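Local coordinates for serine protease inhibitor 4, isoform B (PDB 4P0F), which probably inhibits serine and cysteine endopeptidases by the serpin mechanism and is captured here in its cleaved form, at residues 13-18 / 38-42; 29-35 / 276-280; 196-200 / 379-383; 358-362 / 374-378. Numbering follows the deposited sequence.

Contact 1: 13-18 / 38-42; sequences RLALFS and PFSIQ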
# COMPACT_ATOMS: atom_id res chain seq x y z
N ARG A 13 6.98 -12.42 2.58
CA ARG A 13 5.80 -12.72 1.79
C ARG A 13 5.09 -11.45 1.33
O ARG A 13 4.62 -11.39 0.20
CB ARG A 13 4.87 -13.64 2.59
CG ARG A 13 5.56 -14.96 2.84
CD ARG A 13 4.66 -16.05 3.28
NE ARG A 13 5.39 -17.32 3.34
CZ ARG A 13 4.80 -18.47 3.60
NH1 ARG A 13 3.49 -18.51 3.81
NH2 ARG A 13 5.51 -19.59 3.64
N LEU A 14 5.06 -10.43 2.18
CA LEU A 14 4.49 -9.15 1.81
C LEU A 14 5.31 -8.48 0.71
O LEU A 14 4.75 -7.88 -0.21
CB LEU A 14 4.38 -8.24 3.02
CG LEU A 14 3.84 -6.83 2.72
CD1 LEU A 14 2.49 -6.93 2.03
CD2 LEU A 14 3.74 -6.01 3.98
N ALA A 15 6.63 -8.59 0.79
CA ALA A 15 7.50 -8.03 -0.24
C ALA A 15 7.23 -8.65 -1.61
O ALA A 15 7.23 -7.96 -2.63
CB ALA A 15 8.98 -8.18 0.14
N LEU A 16 7.00 -9.96 -1.65
CA LEU A 16 6.71 -10.62 -2.92
C LEU A 16 5.32 -10.21 -3.43
O LEU A 16 5.16 -9.89 -4.60
CB LEU A 16 6.81 -12.14 -2.77
CG LEU A 16 6.48 -12.98 -4.01
CD1 LEU A 16 7.25 -12.53 -5.24
CD2 LEU A 16 6.77 -14.43 -3.74
N PHE A 17 4.33 -10.21 -2.54
CA PHE A 17 3.01 -9.69 -2.90
C PHE A 17 3.12 -8.27 -3.46
O PHE A 17 2.46 -7.95 -4.46
CB PHE A 17 2.08 -9.71 -1.68
CG PHE A 17 0.68 -9.23 -1.98
CD1 PHE A 17 -0.12 -9.91 -2.87
CD2 PHE A 17 0.18 -8.09 -1.37
CE1 PHE A 17 -1.40 -9.48 -3.14
CE2 PHE A 17 -1.11 -7.65 -1.65
CZ PHE A 17 -1.89 -8.36 -2.54
N SER A 18 3.98 -7.45 -2.86
CA SER A 18 4.16 -6.07 -3.29
C SER A 18 4.63 -5.98 -4.74
O SER A 18 4.07 -5.22 -5.53
CB SER A 18 5.17 -5.35 -2.40
OG SER A 18 4.76 -5.31 -1.04
N PRO A 38 1.10 -1.81 -0.12
CA PRO A 38 0.84 -3.25 -0.20
C PRO A 38 0.39 -3.81 1.15
O PRO A 38 -0.44 -4.74 1.18
CB PRO A 38 2.19 -3.83 -0.63
CG PRO A 38 3.20 -2.80 -0.35
CD PRO A 38 2.50 -1.48 -0.42
N PHE A 39 0.88 -3.24 2.24
CA PHE A 39 0.50 -3.68 3.57
C PHE A 39 -1.00 -3.51 3.79
O PHE A 39 -1.66 -4.38 4.36
CB PHE A 39 1.26 -2.93 4.65
CG PHE A 39 0.90 -3.37 6.04
CD1 PHE A 39 -0.16 -2.79 6.71
CD2 PHE A 39 1.59 -4.40 6.66
CE1 PHE A 39 -0.52 -3.21 7.98
CE2 PHE A 39 1.23 -4.82 7.93
CZ PHE A 39 0.18 -4.22 8.59
N SER A 40 -1.53 -2.37 3.35
CA SER A 40 -2.95 -2.08 3.49
C SER A 40 -3.80 -3.07 2.70
O SER A 40 -4.83 -3.57 3.18
CB SER A 40 -3.23 -0.64 3.04
OG SER A 40 -4.61 -0.34 3.02
N ILE A 41 -3.36 -3.34 1.48
CA ILE A 41 -4.08 -4.26 0.61
C ILE A 41 -4.07 -5.67 1.19
O ILE A 41 -5.12 -6.31 1.27
CB ILE A 41 -3.48 -4.25 -0.82
CG1 ILE A 41 -3.66 -2.87 -1.45
CG2 ILE A 41 -4.13 -5.32 -1.69
CD1 ILE A 41 -2.82 -2.63 -2.67
N GLN A 42 -2.91 -6.16 1.59
CA GLN A 42 -2.82 -7.53 2.11
C GLN A 42 -3.63 -7.69 3.41
O GLN A 42 -4.29 -8.71 3.61
CB GLN A 42 -1.38 -7.93 2.36
CG GLN A 42 -1.16 -9.43 2.45
CD GLN A 42 0.18 -9.80 3.04
OE1 GLN A 42 0.60 -9.27 4.06
NE2 GLN A 42 0.87 -10.74 2.38
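Leu14, Phe17 and Ser18 rise from one face of helix 13-18, and their rotamers fit them to the first turn of helix 38-42, whose axis crosses at 100° with a closest approach of 9.8 Å. Leu14 (chi1 t, chi2 p) sets its forked end against Pro38 and Phe39: Leu14 CD1 is 4.1 Å from Pro38 CB, and Leu14 CD2 meets the edge of the Phe39 ring at CD2, 3.8 Å away. Helices 6-28 and 38-49 are the A and B helices of the serpin fold, joined here near the molecule's centre. The t rotamer of Phe17 carries its ring edge to Ile41, with Phe17 CE2 3.8 Å from Ile41 CG2. Ser18 is small enough to admit the proline ring, Ser18 OG lying 3.0 Å from Pro38 CB; its m rotamer turns the hydroxyl back on its own helix, where Ser18 OG donates to Leu14 O at 2.7 Å. Gln42, extended at chi1 and chi2, lays its aliphatic part near Phe17 while its NE2 bonds to Leu64 O.

Contact 2: 29-35 / 276-280; sequences KPGENIV and AEFQV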
# COMPACT_ATOMS: atom_id res chain seq x y z
N LYS A 29 -1.56 0.65 -15.70
CA LYS A 29 -1.44 2.12 -15.70
C LYS A 29 0.01 2.55 -16.00
O LYS A 29 0.70 3.06 -15.12
CB LYS A 29 -1.89 2.69 -14.35
CG LYS A 29 -3.23 2.14 -13.85
CD LYS A 29 -4.22 3.25 -13.54
CE LYS A 29 -5.49 2.67 -12.94
NZ LYS A 29 -6.07 3.55 -11.88
N PRO A 30 0.46 2.36 -17.25
CA PRO A 30 1.88 2.42 -17.64
C PRO A 30 2.59 3.77 -17.46
O PRO A 30 3.77 3.77 -17.11
CB PRO A 30 1.85 2.04 -19.13
CG PRO A 30 0.45 2.28 -19.57
CD PRO A 30 -0.40 1.97 -18.38
N GLY A 31 1.91 4.89 -17.71
CA GLY A 31 2.57 6.19 -17.70
C GLY A 31 2.31 7.03 -16.46
O GLY A 31 2.51 8.25 -16.49
N GLU A 32 1.89 6.39 -15.38
CA GLU A 32 1.43 7.08 -14.18
C GLU A 32 2.37 6.92 -13.01
O GLU A 32 3.03 5.88 -12.86
CB GLU A 32 0.04 6.58 -13.78
CG GLU A 32 -1.06 7.02 -14.73
CD GLU A 32 -2.44 6.58 -14.28
OE1 GLU A 32 -2.65 6.42 -13.06
OE2 GLU A 32 -3.32 6.40 -15.14
N ASN A 33 2.41 7.94 -12.15
CA ASN A 33 3.14 7.84 -10.90
C ASN A 33 2.38 7.02 -9.87
O ASN A 33 1.70 7.54 -9.00
CB ASN A 33 3.42 9.23 -10.34
CG ASN A 33 4.38 10.02 -11.21
OD1 ASN A 33 4.99 9.48 -12.12
ND2 ASN A 33 4.50 11.31 -10.94
N ILE A 34 2.53 5.71 -9.98
CA ILE A 34 1.85 4.80 -9.09
C ILE A 34 2.34 4.97 -7.65
O ILE A 34 3.53 5.10 -7.41
CB ILE A 34 2.06 3.35 -9.57
CG1 ILE A 34 1.39 3.18 -10.94
CG2 ILE A 34 1.51 2.34 -8.56
CD1 ILE A 34 1.74 1.88 -11.63
N VAL A 35 1.41 4.98 -6.70
CA VAL A 35 1.77 4.82 -5.29
C VAL A 35 0.69 3.99 -4.65
O VAL A 35 -0.48 4.16 -4.96
CB VAL A 35 1.94 6.19 -4.56
CG1 VAL A 35 0.71 7.07 -4.68
CG2 VAL A 35 2.31 5.96 -3.09
N ALA A 276 2.43 12.52 -5.11
CA ALA A 276 1.69 11.67 -6.02
C ALA A 276 0.42 11.18 -5.33
O ALA A 276 0.39 11.02 -4.11
CB ALA A 276 2.55 10.50 -6.48
N GLU A 277 -0.63 10.98 -6.12
CA GLU A 277 -1.88 10.42 -5.63
C GLU A 277 -2.32 9.38 -6.63
O GLU A 277 -2.17 9.58 -7.84
CB GLU A 277 -2.96 11.50 -5.48
CG GLU A 277 -2.44 12.84 -5.00
CD GLU A 277 -3.56 13.81 -4.69
OE1 GLU A 277 -4.71 13.36 -4.49
OE2 GLU A 277 -3.30 15.03 -4.65
N PHE A 278 -2.86 8.26 -6.15
CA PHE A 278 -3.21 7.15 -7.02
C PHE A 278 -4.43 6.45 -6.47
O PHE A 278 -4.57 6.29 -5.26
CB PHE A 278 -2.03 6.18 -7.13
CG PHE A 278 -2.26 5.03 -8.07
CD1 PHE A 278 -2.25 5.22 -9.44
CD2 PHE A 278 -2.47 3.76 -7.58
CE1 PHE A 278 -2.45 4.16 -10.29
CE2 PHE A 278 -2.66 2.70 -8.44
CZ PHE A 278 -2.65 2.90 -9.79
N GLN A 279 -5.34 6.08 -7.37
CA GLN A 279 -6.51 5.32 -6.98
C GLN A 279 -6.81 4.27 -8.02
O GLN A 279 -6.62 4.50 -9.22
CB GLN A 279 -7.71 6.24 -6.77
CG GLN A 279 -8.19 6.99 -7.99
CD GLN A 279 -9.32 7.95 -7.65
OE1 GLN A 279 -9.10 8.99 -7.01
NE2 GLN A 279 -10.53 7.60 -8.05
N VAL A 280 -7.27 3.12 -7.56
CA VAL A 280 -7.52 1.99 -8.42
C VAL A 280 -8.52 1.04 -7.78
O VAL A 280 -8.54 0.89 -6.55
CB VAL A 280 -6.21 1.22 -8.74
CG1 VAL A 280 -5.60 0.64 -7.48
CG2 VAL A 280 -6.45 0.14 -9.78
O HOH W 1 -0.41 9.16 -10.00
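Phe278 is the hub of this contact, losing 125 Å² to the loop 29-35. On the extended strand 276-280, alternate side chains turn the same way, so Ala276, Phe278 and Val280 point at the loop while Glu277 and Gln279 point away from it, on the exposed face. A large flat ring suits the middle position: Ile34 CG1 sits over one face, 4.0 Å from Phe278 CE1, and Glu32 OE1 approaches its edge, 3.6 Å from Phe278 CE1. Val35, branched and compact, presses CG1 against Phe278 CB at 3.8 Å and Ala276 CB at 4.3 Å; its carbonyl, buried without a polar partner, has Val35 O 3.3 Å from Phe278 CD2. Lys29 opens a type I turn to Glu32 and serves by its length, its methylenes running past the ring (Lys29 CD to Phe278 CE1, 3.8 Å) until Lys29 NZ is 2.9 Å from Gln279 O. A water donates to both Asn33 O and Glu277 O, at 2.8 Å each. The strand forms the margin of serpin sheet A, bonded on its other side to strand 311-324, while the loop leads from helix 6-28, whose Leu25 touches both Ile34 and Val280, to strand 35-36.

Contact 3: 196-200 / 379-383; sequences TVQVP and RLEEN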
# COMPACT_ATOMS: atom_id res chain seq x y z
N THR A 196 12.35 16.86 -21.52
CA THR A 196 12.75 17.19 -20.16
C THR A 196 11.85 18.26 -19.56
O THR A 196 11.14 18.97 -20.27
CB THR A 196 14.20 17.69 -20.10
OG1 THR A 196 14.29 18.99 -20.70
CG2 THR A 196 15.13 16.74 -20.83
N VAL A 197 11.90 18.39 -18.24
CA VAL A 197 11.17 19.43 -17.52
C VAL A 197 12.03 19.94 -16.37
O VAL A 197 12.91 19.23 -15.91
CB VAL A 197 9.83 18.90 -16.98
CG1 VAL A 197 8.88 18.58 -18.12
CG2 VAL A 197 10.07 17.68 -16.11
N GLN A 198 11.78 21.17 -15.94
CA GLN A 198 12.41 21.70 -14.74
C GLN A 198 11.51 21.48 -13.53
O GLN A 198 10.35 21.89 -13.54
CB GLN A 198 12.73 23.18 -14.90
CG GLN A 198 13.63 23.50 -16.08
CD GLN A 198 14.99 22.84 -15.95
OE1 GLN A 198 15.72 23.09 -15.00
NE2 GLN A 198 15.33 21.99 -16.92
N VAL A 199 12.05 20.84 -12.50
CA VAL A 199 11.32 20.61 -11.25
C VAL A 199 12.22 20.90 -10.05
O VAL A 199 13.44 20.84 -10.15
CB VAL A 199 10.80 19.16 -11.16
CG1 VAL A 199 9.89 18.86 -12.34
CG2 VAL A 199 11.96 18.17 -11.11
N PRO A 200 11.61 21.20 -8.89
CA PRO A 200 12.43 21.45 -7.69
C PRO A 200 13.23 20.23 -7.27
O PRO A 200 12.65 19.16 -7.05
CB PRO A 200 11.39 21.81 -6.63
CG PRO A 200 10.12 21.19 -7.11
CD PRO A 200 10.17 21.30 -8.60
N ARG A 379 6.68 10.50 -14.44
CA ARG A 379 6.47 11.79 -15.09
C ARG A 379 6.36 12.86 -14.03
O ARG A 379 5.60 12.71 -13.09
CB ARG A 379 5.20 11.77 -15.94
CG ARG A 379 5.21 10.76 -17.07
CD ARG A 379 3.92 10.82 -17.88
NE ARG A 379 3.87 9.78 -18.90
CZ ARG A 379 2.91 9.68 -19.82
NH1 ARG A 379 1.92 10.56 -19.86
NH2 ARG A 379 2.95 8.71 -20.72
N LEU A 380 7.11 13.94 -14.19
CA LEU A 380 6.96 15.09 -13.32
C LEU A 380 6.77 16.34 -14.16
O LEU A 380 7.26 16.41 -15.28
CB LEU A 380 8.16 15.25 -12.40
CG LEU A 380 8.35 14.18 -11.33
CD1 LEU A 380 9.66 14.43 -10.59
CD2 LEU A 380 7.18 14.16 -10.36
N GLU A 381 6.05 17.30 -13.61
CA GLU A 381 5.98 18.64 -14.19
C GLU A 381 5.83 19.65 -13.07
O GLU A 381 5.27 19.35 -12.01
CB GLU A 381 4.81 18.75 -15.17
CG GLU A 381 5.09 18.20 -16.56
CD GLU A 381 4.66 16.75 -16.74
OE1 GLU A 381 3.65 16.33 -16.13
OE2 GLU A 381 5.32 16.03 -17.52
N GLU A 382 6.35 20.85 -13.30
CA GLU A 382 6.00 22.01 -12.50
C GLU A 382 4.71 22.54 -13.09
O GLU A 382 4.67 22.89 -14.27
CB GLU A 382 7.10 23.08 -12.54
CG GLU A 382 8.19 22.90 -11.50
CD GLU A 382 9.31 23.93 -11.64
OE1 GLU A 382 9.20 24.81 -12.52
OE2 GLU A 382 10.30 23.86 -10.87
N ASN A 383 3.64 22.57 -12.30
CA ASN A 383 2.39 23.12 -12.80
C ASN A 383 2.51 24.63 -12.91
O ASN A 383 2.93 25.30 -11.97
CB ASN A 383 1.22 22.74 -11.90
CG ASN A 383 -0.12 23.12 -12.50
OD1 ASN A 383 -0.23 23.34 -13.71
ND2 ASN A 383 -1.14 23.21 -11.65
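Near the surface of the serpin fold, the C-terminal tail 379-383 passes the start of strand 197-213, which pairs with strand 185-189 as the hairpin at the margin of sheet C. The touching parts, 197-200 and 380-382, run 73° apart and form no strand pairing, so side chains of one segment meet side chains and backbone of the other. Apolar packing comes first: Val199 CG1 rests on Leu380 CB at 4.0 Å, and Leu380 also reaches Phe189 and Phe274. Valine and leucine, compact and branched, suit this partly sheltered spot. Val197 CG1 lies 4.1 Å from Glu381 CG, and Val197 CG2 3.2 Å from Leu380 O. The polar approaches bring acceptors together without a donor between them. Glu382 turns toward the strand, and both its oxygens, OE1 and OE2, stand 3.3 Å from Gln198 O; the place is exposed, so water can reach the carboxylate. Gln198 NE2 bonds instead to Thr188 OG1. One carboxylate oxygen, Glu382 OE2, lies 3.4 Å from both Val199 CA and Pro200 CD.

Contact 4: 358-362 / 374-378; sequences HPFTY and WGSVV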
# COMPACT_ATOMS: atom_id res chain seq x y z
N HIS A 358 15.63 11.20 -13.23
CA HIS A 358 14.92 10.47 -14.27
C HIS A 358 14.12 9.39 -13.55
O HIS A 358 14.27 9.25 -12.33
CB HIS A 358 15.89 9.93 -15.33
CG HIS A 358 16.91 8.97 -14.81
ND1 HIS A 358 18.23 9.33 -14.59
CD2 HIS A 358 16.82 7.66 -14.50
CE1 HIS A 358 18.90 8.28 -14.15
NE2 HIS A 358 18.07 7.25 -14.09
N PRO A 359 13.25 8.66 -14.26
CA PRO A 359 12.29 7.81 -13.53
C PRO A 359 12.91 6.78 -12.60
O PRO A 359 13.93 6.15 -12.92
CB PRO A 359 11.51 7.13 -14.67
CG PRO A 359 11.51 8.16 -15.75
CD PRO A 359 12.90 8.75 -15.69
N PHE A 360 12.28 6.62 -11.43
CA PHE A 360 12.78 5.72 -10.40
C PHE A 360 11.64 5.08 -9.62
O PHE A 360 10.48 5.49 -9.74
CB PHE A 360 13.73 6.47 -9.44
CG PHE A 360 13.10 7.63 -8.70
CD1 PHE A 360 12.46 7.44 -7.48
CD2 PHE A 360 13.18 8.91 -9.22
CE1 PHE A 360 11.90 8.52 -6.81
CE2 PHE A 360 12.63 9.98 -8.55
CZ PHE A 360 11.99 9.78 -7.34
N THR A 361 11.98 4.04 -8.87
CA THR A 361 11.01 3.39 -8.01
C THR A 361 11.45 3.61 -6.56
O THR A 361 12.62 3.89 -6.29
CB THR A 361 10.85 1.88 -8.35
OG1 THR A 361 9.87 1.28 -7.49
CG2 THR A 361 12.13 1.15 -8.18
N TYR A 362 10.50 3.55 -5.65
CA TYR A 362 10.79 3.81 -4.25
C TYR A 362 9.90 2.95 -3.36
O TYR A 362 8.81 2.52 -3.76
CB TYR A 362 10.63 5.30 -3.91
CG TYR A 362 9.23 5.82 -4.10
CD1 TYR A 362 8.27 5.67 -3.10
CD2 TYR A 362 8.84 6.42 -5.29
CE1 TYR A 362 6.99 6.12 -3.28
CE2 TYR A 362 7.55 6.87 -5.47
CZ TYR A 362 6.62 6.71 -4.46
OH TYR A 362 5.33 7.15 -4.64
N TRP A 374 4.86 1.64 -1.69
CA TRP A 374 5.65 1.31 -2.87
C TRP A 374 5.18 2.21 -4.01
O TRP A 374 3.97 2.42 -4.18
CB TRP A 374 5.47 -0.16 -3.22
CG TRP A 374 6.50 -0.76 -4.11
CD1 TRP A 374 6.80 -0.37 -5.38
CD2 TRP A 374 7.35 -1.88 -3.81
NE1 TRP A 374 7.81 -1.16 -5.88
CE2 TRP A 374 8.16 -2.10 -4.94
CE3 TRP A 374 7.52 -2.70 -2.70
CZ2 TRP A 374 9.11 -3.11 -4.99
CZ3 TRP A 374 8.46 -3.70 -2.75
CH2 TRP A 374 9.25 -3.90 -3.88
N GLY A 375 6.11 2.75 -4.79
CA GLY A 375 5.69 3.59 -5.89
C GLY A 375 6.73 3.83 -6.96
O GLY A 375 7.86 3.32 -6.89
N SER A 376 6.31 4.58 -7.96
CA SER A 376 7.11 4.98 -9.10
C SER A 376 7.00 6.47 -9.34
O SER A 376 5.93 7.05 -9.18
CB SER A 376 6.64 4.28 -10.38
OG SER A 376 6.97 2.92 -10.38
N VAL A 377 8.10 7.08 -9.75
CA VAL A 377 8.06 8.43 -10.32
C VAL A 377 8.44 8.30 -11.78
O VAL A 377 9.59 7.98 -12.09
CB VAL A 377 9.00 9.40 -9.59
CG1 VAL A 377 8.95 10.77 -10.26
CG2 VAL A 377 8.60 9.52 -8.13
N VAL A 378 7.48 8.54 -12.66
CA VAL A 378 7.70 8.34 -14.09
C VAL A 378 7.61 9.66 -14.85
O VAL A 378 8.35 9.88 -15.80
CB VAL A 378 6.67 7.35 -14.66
CG1 VAL A 378 6.86 7.17 -16.16
CG2 VAL A 378 6.79 6.00 -13.95
O HOH W 2 4.61 7.84 -7.05
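Four main-chain hydrogen bonds hold the two strands antiparallel. Phe360 N donates to Val377 O at 3.1 Å and Val377 N to Phe360 O at 2.9 Å; two residues along, Tyr362 N to Gly375 O and Gly375 N to Tyr362 O, both 2.9 Å, close the second hydrogen-bonded pair. Gly375 O takes a further bond from Thr361 OG1, also 2.9 Å, so the threonine adds a side-chain link beside the non-hydrogen-bonded pair it forms with Ser376. These strands make the hairpin 360-366/370-377 in the hydrophobic sheet B of serpins, extended by strand 230-237 beyond Thr361 and by strand 35-36 beyond Trp374. On the face carrying Phe360, Tyr362 and Val377, both rings adopt chi1 p and fold over the partner strand. Val377 CB makes a CH-pi contact 3.9 Å from the centroid of the Phe360 ring, and Gly375 CA one 3.8 Å from that of Tyr362; a CB on residue 375 would strike Tyr362 OH. That hydroxyl, Tyr362 OH, shares a water with Ser376 O, 2.6 Å from each. On the other face Ser376 OG and Thr361 OG1 both bond to the Tyr22 hydroxyl, and Trp374 packs against Ser18 and Ile19 of helix 6-28.

Contacts 1 and 4 are buried, contact 2 only partly so, and contact 3 lies at the surface, its centre about 25 Å from that of the chain. Contact 1 joins helix to helix through apolar side chains, while contact 4 is the one built on main-chain hydrogen bonds; the two meet where Ser18 packs on Trp374. Contact 2 couples a loop to a sheet margin. It adjoins contact 4, with centres about 10 Å apart, Asn33 OD1 probably accepting from Val378 N and Ile34 O from Ser376 N. Asn33 ND2 probably bonds to Arg379 O too, tying in contact 3, where the Glu382 carboxylate faces a carbonyl without a hydrogen bond.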